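Endonuclease V (Streptomyces avermitilis, PDB 3GOC) cleaves deaminated DNA at the second phosphodiester bond 3' to a deoxyinosine, using magnesium, and so opens the repair of deaminated bases. Local coordinates at the interface of chains A and B. Residues are numbered along the deposited sequence; one frame, centred on the assembly and turned at random. Chains: chain A/B, Endonuclease V.

The interface of chains A and B. Residues chain A 155-156, 178; chain B 9-11, 20.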
# COMPACT_ATOMS: atom_id res chain seq x y z
N ALA A 155 1.09 15.43 -7.95
CA ALA A 155 0.58 15.96 -6.68
C ALA A 155 -0.24 14.97 -5.85
O ALA A 155 -0.16 14.98 -4.62
CB ALA A 155 -0.23 17.22 -6.95
N PRO A 156 -1.05 14.12 -6.50
CA PRO A 156 -1.85 13.17 -5.71
C PRO A 156 -1.05 12.11 -4.97
O PRO A 156 0.01 11.69 -5.43
CB PRO A 156 -2.77 12.54 -6.75
CG PRO A 156 -2.88 13.61 -7.82
CD PRO A 156 -1.46 14.10 -7.91
N SER A 178 -1.20 13.89 -0.11
CA SER A 178 -1.62 14.82 -1.15
C SER A 178 -1.09 16.23 -0.98
O SER A 178 -1.27 16.85 0.07
CB SER A 178 -3.15 14.85 -1.20
OG SER A 178 -3.60 15.49 -2.38
N GLY B 9 -3.82 18.24 -3.89
CA GLY B 9 -3.25 18.19 -5.23
C GLY B 9 -3.99 17.25 -6.16
O GLY B 9 -3.38 16.53 -6.95
N TRP B 10 -5.32 17.27 -6.09
CA TRP B 10 -6.14 16.40 -6.93
C TRP B 10 -6.19 16.92 -8.36
O TRP B 10 -6.19 18.13 -8.59
CB TRP B 10 -7.55 16.30 -6.34
CG TRP B 10 -8.34 15.14 -6.85
CD1 TRP B 10 -9.37 15.18 -7.74
CD2 TRP B 10 -8.14 13.76 -6.52
NE1 TRP B 10 -9.84 13.92 -7.99
CE2 TRP B 10 -9.10 13.02 -7.26
CE3 TRP B 10 -7.25 13.08 -5.69
CZ2 TRP B 10 -9.19 11.63 -7.18
CZ3 TRP B 10 -7.35 11.69 -5.61
CH2 TRP B 10 -8.31 10.98 -6.35
N PRO B 11 -6.22 16.00 -9.35
CA PRO B 11 -6.27 16.41 -10.75
C PRO B 11 -7.37 17.43 -11.02
O PRO B 11 -8.49 17.31 -10.51
CB PRO B 11 -6.49 15.09 -11.49
CG PRO B 11 -5.72 14.13 -10.64
CD PRO B 11 -6.13 14.54 -9.24
N VAL B 20 -2.28 10.43 -14.12
CA VAL B 20 -2.39 9.59 -12.94
C VAL B 20 -2.70 8.16 -13.36
O VAL B 20 -2.09 7.20 -12.87
CB VAL B 20 -3.50 10.09 -11.99
CG1 VAL B 20 -3.76 9.08 -10.87
CG2 VAL B 20 -3.10 11.43 -11.39
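The ring of A:Pro156 packs against B:Gly9, B:Pro11 and B:Val20, and illustrates how a small protein contact can combine a directional polar bond with apolar packing. The polar element is a hydrogen bond from the backbone N of B:Gly9 to the hydroxyl OG of A:Ser178, 3.1 Å long and nearly straight, with 164° at the hydrogen. The serine hydroxyl reaches this N-H because OG lies anti to its own backbone N (chi1 -166°), beside the carbonyl carbon. An alanine here would remove the acceptor and would probably leave the B:Gly9 amide without its mate across the interface. Apolar contacts accompany this bond. From A:Pro156 the ring tip, CG, meets CD of B:Pro11 at 3.7 Å, the two proline rings crossing obliquely. On another side of that tip stands B:Val20, on helix 14-24, whose CG2 lies 4.2 Å from the proline CG. Neighbouring A:Ala155 sets its methyl CB 3.6 Å from CA of B:Gly9, where the absence of a side chain lets the methyl come up to the backbone. The patch buries 166 Å² in total; the two copies do not meet with exact two-fold symmetry, and this pairing may be a product of crystal packing. Within chain B, CD of B:Pro11 sits 3.3 Å from the plane of the B:Trp10 indole, over its border rather than its centre.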